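Local atomic coordinates of response regulator receiver protein (Sinorhizobium medicae, PDB entry 2RDM), a protein that probably acts as the receiver module of a two-component signalling system, switched by phosphorylation in the manner of CheY. Residues A[56-61]-A[65-70]; A[72-77]-A[97-102]; A[91-96]-A[101-106]. The protein carries 1 engineered substitution. All blocks are in the same frame, centred on the assembly; numbering follows the deposited sequence. Where two conformers were deposited one is given.

Interaction 1: residues A[56-61]-A[65-70]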
# COMPACT_ATOMS: atom_id res chain seq x y z
N THR A 56 -1.42 20.44 -11.23
CA THR A 56 -2.44 21.47 -11.47
C THR A 56 -2.97 22.12 -10.20
O THR A 56 -3.22 21.44 -9.22
CB THR A 56 -3.64 20.93 -12.35
OG1 THR A 56 -4.58 21.98 -12.63
CG2 THR A 56 -4.39 19.77 -11.66
N ASP A 57 -3.17 23.44 -10.25
CA ASP A 57 -3.98 24.17 -9.24
C ASP A 57 -5.41 23.67 -9.18
O ASP A 57 -5.93 23.16 -10.16
CB ASP A 57 -4.11 25.65 -9.60
CG ASP A 57 -2.84 26.41 -9.48
OD1 ASP A 57 -1.80 25.82 -9.13
OD2 ASP A 57 -2.89 27.63 -9.75
N ILE A 58 -6.08 23.90 -8.05
CA ILE A 58 -7.51 23.60 -7.95
C ILE A 58 -8.33 24.74 -8.57
O ILE A 58 -9.23 24.50 -9.37
CB ILE A 58 -7.95 23.34 -6.47
CG1 ILE A 58 -7.30 22.06 -5.94
CG2 ILE A 58 -9.47 23.27 -6.34
CD1 ILE A 58 -7.24 20.97 -6.97
N ARG A 59 -8.01 25.97 -8.19
CA ARG A 59 -8.76 27.13 -8.64
C ARG A 59 -7.97 27.95 -9.65
O ARG A 59 -6.79 28.23 -9.45
CB ARG A 59 -9.15 28.03 -7.45
CG ARG A 59 -9.85 27.33 -6.31
CD ARG A 59 -9.97 28.25 -5.10
NE ARG A 59 -10.35 27.54 -3.88
CZ ARG A 59 -11.56 27.55 -3.34
NH1 ARG A 59 -12.55 28.25 -3.89
NH2 ARG A 59 -11.80 26.87 -2.22
N PHE A 60 -8.63 28.32 -10.75
CA PHE A 60 -8.07 29.27 -11.69
C PHE A 60 -8.95 30.52 -11.66
O PHE A 60 -9.91 30.57 -10.89
CB PHE A 60 -7.99 28.65 -13.07
CG PHE A 60 -7.04 27.47 -13.14
CD1 PHE A 60 -5.66 27.68 -13.18
CD2 PHE A 60 -7.53 26.17 -13.12
CE1 PHE A 60 -4.78 26.59 -13.22
CE2 PHE A 60 -6.65 25.07 -13.17
CZ PHE A 60 -5.28 25.29 -13.22
N CYS A 61 -8.61 31.53 -12.47
CA CYS A 61 -9.40 32.77 -12.52
C CYS A 61 -10.84 32.47 -12.94
O CYS A 61 -11.79 33.01 -12.36
CB CYS A 61 -8.78 33.80 -13.47
SG CYS A 61 -7.13 34.35 -13.00
N ASP A 65 -12.05 24.20 -13.58
CA ASP A 65 -11.15 24.08 -12.45
C ASP A 65 -10.18 22.90 -12.59
O ASP A 65 -10.24 22.13 -13.56
CB ASP A 65 -11.95 24.02 -11.14
CG ASP A 65 -12.85 22.79 -11.03
OD1 ASP A 65 -12.52 21.71 -11.57
OD2 ASP A 65 -13.91 22.90 -10.37
N GLY A 66 -9.29 22.77 -11.61
CA GLY A 66 -8.29 21.70 -11.62
C GLY A 66 -8.84 20.30 -11.49
O GLY A 66 -8.23 19.34 -11.99
N TRP A 67 -9.98 20.17 -10.82
CA TRP A 67 -10.67 18.87 -10.73
C TRP A 67 -11.04 18.39 -12.13
O TRP A 67 -10.85 17.22 -12.47
CB TRP A 67 -11.93 18.94 -9.86
CG TRP A 67 -11.75 19.57 -8.49
CD1 TRP A 67 -12.43 20.65 -7.99
CD2 TRP A 67 -10.86 19.14 -7.46
NE1 TRP A 67 -12.01 20.91 -6.71
CE2 TRP A 67 -11.05 19.99 -6.36
CE3 TRP A 67 -9.93 18.10 -7.35
CZ2 TRP A 67 -10.32 19.86 -5.18
CZ3 TRP A 67 -9.20 17.98 -6.19
CH2 TRP A 67 -9.41 18.85 -5.10
N GLN A 68 -11.53 19.33 -12.93
CA GLN A 68 -11.93 19.02 -14.30
C GLN A 68 -10.72 18.74 -15.20
O GLN A 68 -10.78 17.85 -16.07
CB GLN A 68 -12.83 20.11 -14.87
CG GLN A 68 -13.52 19.71 -16.17
CD GLN A 68 -14.04 18.27 -16.20
OE1 GLN A 68 -14.77 17.83 -15.31
NE2 GLN A 68 -13.68 17.55 -17.25
N VAL A 69 -9.62 19.46 -14.96
CA VAL A 69 -8.35 19.21 -15.68
C VAL A 69 -7.93 17.76 -15.51
O VAL A 69 -7.59 17.07 -16.48
CB VAL A 69 -7.19 20.15 -15.22
CG1 VAL A 69 -5.87 19.76 -15.92
CG2 VAL A 69 -7.51 21.60 -15.53
N ALA A 70 -7.97 17.29 -14.26
CA ALA A 70 -7.55 15.92 -13.95
C ALA A 70 -8.44 14.85 -14.60
O ALA A 70 -7.94 13.81 -15.05
CB ALA A 70 -7.48 15.73 -12.43
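I58 lies over one face of the W67 indole: its CD1 is 3.6 Å from the centroid of the six-membered ring and 12° off the ring normal, a CH-pi contact. The second branch reaches the pyrrole side, CG2 standing 3.5 Å from W67 NE1; CG1 set beside the backbone N (chi1 -66°) leaves CG2 anti to it, and both branches lie along the indole. With an alanine in place of this tryptophan, CD1 and CG2 of I58 would probably lose their flat cover and a gap would open towards Y84 and W93. A looser apolar touch brings F60 CE2 to 4.3 Å from V69 CG2. I58 and F60 lie in the loop after strand 53-57, W67 and V69 in helix 66-76 of a CheY-like receiver, whose predicted phosphorylation site, D57, ends the strand unmodified. G66 N donates almost straight to I58 O (2.8 Å, 175°). G66 CA also sits 3.1 Å from D57 O in a CA-H...O contact, where a CB would clash. D65 is the N-cap: its OD1 accepts from Q68 N at 2.9 Å. T56 OG1, lying against G66 CA and V69 CB, donates to D57 O at 3.1 Å, on a lone pair in the carbonyl plane.

Interaction 2: residues A[72-77]-A[97-102]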
# COMPACT_ATOMS: atom_id res chain seq x y z
N VAL A 72 -10.11 15.18 -17.45
CA VAL A 72 -9.71 15.16 -18.87
C VAL A 72 -8.41 14.38 -19.07
O VAL A 72 -8.32 13.50 -19.94
CB VAL A 72 -9.59 16.58 -19.45
CG1 VAL A 72 -9.07 16.54 -20.87
CG2 VAL A 72 -10.95 17.27 -19.42
N ALA A 73 -7.42 14.65 -18.22
CA ALA A 73 -6.13 13.92 -18.26
C ALA A 73 -6.35 12.41 -18.15
O ALA A 73 -5.74 11.63 -18.90
CB ALA A 73 -5.16 14.43 -17.18
N ARG A 74 -7.24 12.01 -17.25
CA ARG A 74 -7.51 10.58 -17.03
C ARG A 74 -8.36 9.91 -18.11
O ARG A 74 -8.27 8.70 -18.31
CB ARG A 74 -8.10 10.36 -15.63
CG ARG A 74 -7.07 10.55 -14.51
CD ARG A 74 -6.16 9.33 -14.40
NE ARG A 74 -5.22 9.42 -13.30
CZ ARG A 74 -5.47 9.05 -12.04
NH1 ARG A 74 -6.66 8.57 -11.69
NH2 ARG A 74 -4.53 9.16 -11.12
N GLU A 75 -9.19 10.69 -18.80
CA GLU A 75 -9.86 10.22 -20.02
C GLU A 75 -8.85 9.87 -21.12
O GLU A 75 -8.98 8.84 -21.78
CB GLU A 75 -10.85 11.26 -20.53
CG GLU A 75 -12.13 11.35 -19.72
CD GLU A 75 -12.91 12.62 -20.00
OE1 GLU A 75 -12.65 13.28 -21.03
OE2 GLU A 75 -13.79 12.96 -19.18
N ILE A 76 -7.83 10.71 -21.28
CA ILE A 76 -6.76 10.50 -22.25
C ILE A 76 -5.87 9.34 -21.82
O ILE A 76 -5.55 8.46 -22.63
CB ILE A 76 -5.97 11.82 -22.49
CG1 ILE A 76 -6.81 12.77 -23.34
CG2 ILE A 76 -4.62 11.58 -23.19
CD1 ILE A 76 -6.78 14.20 -22.89
N ASP A 77 -5.50 9.32 -20.54
CA ASP A 77 -4.63 8.28 -20.02
C ASP A 77 -5.08 7.93 -18.61
O ASP A 77 -4.85 8.71 -17.69
CB ASP A 77 -3.17 8.76 -20.03
CG ASP A 77 -2.19 7.76 -19.42
OD1 ASP A 77 -2.58 6.63 -19.02
OD2 ASP A 77 -1.00 8.11 -19.34
N GLY A 97 -11.17 14.66 -6.08
CA GLY A 97 -9.91 14.14 -6.63
C GLY A 97 -10.14 12.82 -7.33
O GLY A 97 -11.08 12.11 -7.02
N VAL A 98 -9.27 12.49 -8.29
CA VAL A 98 -9.34 11.22 -8.99
C VAL A 98 -8.58 10.14 -8.21
O VAL A 98 -7.71 10.45 -7.40
CB VAL A 98 -8.79 11.33 -10.46
CG1 VAL A 98 -9.69 12.20 -11.32
CG2 VAL A 98 -7.35 11.85 -10.49
N PRO A 99 -8.89 8.86 -8.44
CA PRO A 99 -8.17 7.86 -7.65
C PRO A 99 -6.66 7.92 -7.86
O PRO A 99 -6.21 8.23 -8.97
CB PRO A 99 -8.72 6.55 -8.19
CG PRO A 99 -10.06 6.90 -8.72
CD PRO A 99 -9.87 8.22 -9.34
N ASP A 100 -5.91 7.62 -6.80
CA ASP A 100 -4.44 7.56 -6.80
C ASP A 100 -3.71 8.87 -7.10
O ASP A 100 -2.54 8.86 -7.48
CB ASP A 100 -3.92 6.44 -7.73
CG ASP A 100 -4.49 5.09 -7.38
OD1 ASP A 100 -4.38 4.69 -6.20
OD2 ASP A 100 -5.04 4.44 -8.28
N SER A 101 -4.41 9.99 -6.93
CA SER A 101 -3.79 11.28 -7.07
C SER A 101 -3.20 11.69 -5.72
O SER A 101 -3.49 11.04 -4.70
CB SER A 101 -4.82 12.29 -7.54
OG SER A 101 -5.88 12.39 -6.57
N ILE A 102 -2.36 12.72 -5.73
CA ILE A 102 -1.84 13.32 -4.49
C ILE A 102 -2.26 14.79 -4.48
O ILE A 102 -2.18 15.45 -5.50
CB ILE A 102 -0.31 13.20 -4.44
CG1 ILE A 102 0.10 11.71 -4.32
CG2 ILE A 102 0.31 14.01 -3.31
CD1 ILE A 102 1.61 11.48 -4.33
O HOH W 1 -1.86 9.65 -10.04
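R74 points its guanidinium end-on at the backbone of P99, and two nitrogens close on one oxygen: NH1 to P99 O is 2.8 Å and NH2 to P99 O is 2.9 Å. The acceptor lies in the guanidinium plane, so the fork is flat, although both N-H bonds are bent, at 148° and 142°. NH2 arrives nearly in line with the carbonyl bond, while NH1 stays in the carbonyl plane. The arginine chain bends at chi2 (-77°), then extends through chi3, which carries the charged group from the helix across to the loop. V98, reaching out from the loop to meet it, lays its CG2 off-centre over one guanidinium face, 3.6 Å from R74 NH1. In the alternating beta-alpha architecture of the receiver domain, this joins the C-terminal part of helix 66-76 to the loop that leads from helix 93-96 into strand 102-105, outermost in this chain's sheet. That loop makes a type II beta turn from V98 to S101, which exposes P99 O to the arginine. S101 OG donates to V98 O (2.8 Å), bracing the turn beside its weak backbone bond. Beside NH2, on the side away from NH1, a water lies in the guanidinium plane, 2.9 Å from R74 NH2 in a weak bond, and 2.8 Å from D100 O. The remaining donors of this buried arginine also have partners: NE bonds to M80 O, and NH1 additionally to A94 O of the second subunit, whose S95 packs on R74 and V98.

Interaction 3: residues A[91-96]-A[101-106]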
# COMPACT_ATOMS: atom_id res chain seq x y z
N LEU A 91 -9.75 19.46 1.63
CA LEU A 91 -10.77 18.47 2.01
C LEU A 91 -11.73 18.19 0.85
O LEU A 91 -12.37 17.15 0.81
CB LEU A 91 -11.53 18.91 3.27
CG LEU A 91 -12.24 17.84 4.12
CD1 LEU A 91 -11.27 16.76 4.62
CD2 LEU A 91 -12.97 18.49 5.28
N GLU A 92 -11.80 19.13 -0.10
CA GLU A 92 -12.55 18.96 -1.35
C GLU A 92 -11.98 17.83 -2.22
O GLU A 92 -12.68 17.29 -3.06
CB GLU A 92 -12.53 20.26 -2.16
CG GLU A 92 -12.92 21.50 -1.37
CD GLU A 92 -12.61 22.78 -2.11
OE1 GLU A 92 -11.45 22.94 -2.57
OE2 GLU A 92 -13.51 23.64 -2.23
N TRP A 93 -10.71 17.49 -2.00
CA TRP A 93 -10.08 16.35 -2.69
C TRP A 93 -10.80 15.03 -2.40
O TRP A 93 -10.90 14.16 -3.28
CB TRP A 93 -8.61 16.26 -2.30
CG TRP A 93 -7.83 15.08 -2.85
CD1 TRP A 93 -7.23 14.99 -4.07
CD2 TRP A 93 -7.54 13.86 -2.17
NE1 TRP A 93 -6.59 13.77 -4.20
CE2 TRP A 93 -6.77 13.06 -3.05
CE3 TRP A 93 -7.86 13.35 -0.90
CZ2 TRP A 93 -6.31 11.79 -2.69
CZ3 TRP A 93 -7.41 12.09 -0.55
CH2 TRP A 93 -6.63 11.32 -1.44
N ALA A 94 -11.30 14.88 -1.18
CA ALA A 94 -11.98 13.65 -0.76
C ALA A 94 -13.22 13.35 -1.61
O ALA A 94 -13.59 12.20 -1.79
CB ALA A 94 -12.35 13.71 0.70
N SER A 95 -13.84 14.41 -2.15
CA SER A 95 -15.01 14.25 -2.99
C SER A 95 -14.76 14.52 -4.48
O SER A 95 -15.57 14.13 -5.32
CB SER A 95 -16.14 15.13 -2.49
OG SER A 95 -15.70 16.47 -2.40
N ASN A 96 -13.64 15.18 -4.82
CA ASN A 96 -13.41 15.63 -6.20
C ASN A 96 -12.15 15.09 -6.88
O ASN A 96 -12.07 15.11 -8.10
CB ASN A 96 -13.39 17.15 -6.27
CG ASN A 96 -14.71 17.77 -5.87
OD1 ASN A 96 -15.68 17.71 -6.62
ND2 ASN A 96 -14.75 18.38 -4.70
N SER A 101 -4.41 9.99 -6.93
CA SER A 101 -3.79 11.28 -7.07
C SER A 101 -3.20 11.69 -5.72
O SER A 101 -3.49 11.04 -4.70
CB SER A 101 -4.82 12.29 -7.54
OG SER A 101 -5.88 12.39 -6.57
N ILE A 102 -2.36 12.72 -5.73
CA ILE A 102 -1.84 13.32 -4.49
C ILE A 102 -2.26 14.79 -4.48
O ILE A 102 -2.18 15.45 -5.50
CB ILE A 102 -0.31 13.20 -4.44
CG1 ILE A 102 0.10 11.71 -4.32
CG2 ILE A 102 0.31 14.01 -3.31
CD1 ILE A 102 1.61 11.48 -4.33
N ILE A 103 -2.74 15.29 -3.34
CA ILE A 103 -2.92 16.74 -3.22
C ILE A 103 -1.87 17.32 -2.26
O ILE A 103 -1.64 16.77 -1.18
CB ILE A 103 -4.38 17.16 -2.83
CG1 ILE A 103 -4.50 18.70 -2.82
CG2 ILE A 103 -4.83 16.53 -1.52
CD1 ILE A 103 -5.91 19.23 -2.97
N LEU A 104 -1.22 18.40 -2.69
CA LEU A 104 -0.26 19.11 -1.86
C LEU A 104 -0.88 20.44 -1.44
O LEU A 104 -1.26 21.24 -2.29
CB LEU A 104 1.02 19.35 -2.64
CG LEU A 104 1.74 18.15 -3.27
CD1 LEU A 104 2.99 18.61 -3.97
CD2 LEU A 104 2.06 17.10 -2.22
N GLU A 105 -1.00 20.68 -0.14
CA GLU A 105 -1.54 21.95 0.32
C GLU A 105 -0.43 22.85 0.87
O GLU A 105 0.41 22.40 1.64
CB GLU A 105 -2.68 21.77 1.33
CG GLU A 105 -2.40 20.84 2.51
CD GLU A 105 -3.62 20.64 3.42
OE1 GLU A 105 -3.66 19.60 4.13
OE2 GLU A 105 -4.53 21.50 3.43
N LYS A 106 -0.45 24.10 0.43
CA LYS A 106 0.54 25.10 0.86
C LYS A 106 0.51 25.29 2.38
O LYS A 106 -0.57 25.32 2.97
CB LYS A 106 0.29 26.43 0.12
CG LYS A 106 0.49 26.32 -1.38
CD LYS A 106 -0.01 27.56 -2.09
CE LYS A 106 -0.03 27.36 -3.59
NZ LYS A 106 -0.79 28.44 -4.25
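W93 overlaps I103 with one face of its indole, the CG2 methyl lying 3.8 Å from the centroid of the five-membered ring and 19° off its normal. This CH-pi contact ties the short helix 93-96 to strand 102-105 within the beta-alpha-beta unit that starts at strand 82-86 of the CheY-like fold. The closest carbons are W93 CG and I103 CG2, at 3.6 Å. The side chains run antiparallel alongside each other, and I103 CD1 ends 4.1 Å from W93 CB. With CG anti to the backbone N (chi1 176°), the indole extends from the helix toward the strand and brings its N-H to S101. Around this pair, Y84 meets the W93 ring at a steep angle, W67 touches both W93 and I103, and E125 of the third subunit packs on W93 and accepts from I103 N. Within 91-96, E92 O receives S95 N and N96 ND2 from opposite faces of its carbonyl plane, the amide at 2.9 Å from E92 O. The polar end of the indole is also satisfied: W93 NE1 donates to S101 OG at 2.8 Å, with the hydroxyl oxygen tilted 17° from the ring plane.

How the interactions relate
All three contacts are largely buried. The centre of interaction 1 is the nearest of the three to the centre of the chain, about 9 Å away; it joins central strand 53-57 to helix 66-76 beside the predicted phosphorylation site, and no other subunit touches it. Interaction 2 uses the far part of that helix, and interaction 3 reaches strand 102-105, outermost in this chain's sheet; both border the second and third subunits. Interactions 2 and 3 share S101 and I102. W67 links interaction 1 to the others, packing with its CZ3 near G97 N and its CH2 near W93 CA. Aromatic CH-pi packing marks interactions 1 and 3, whereas a charged guanidinium held by a backbone carbonyl dominates interaction 2.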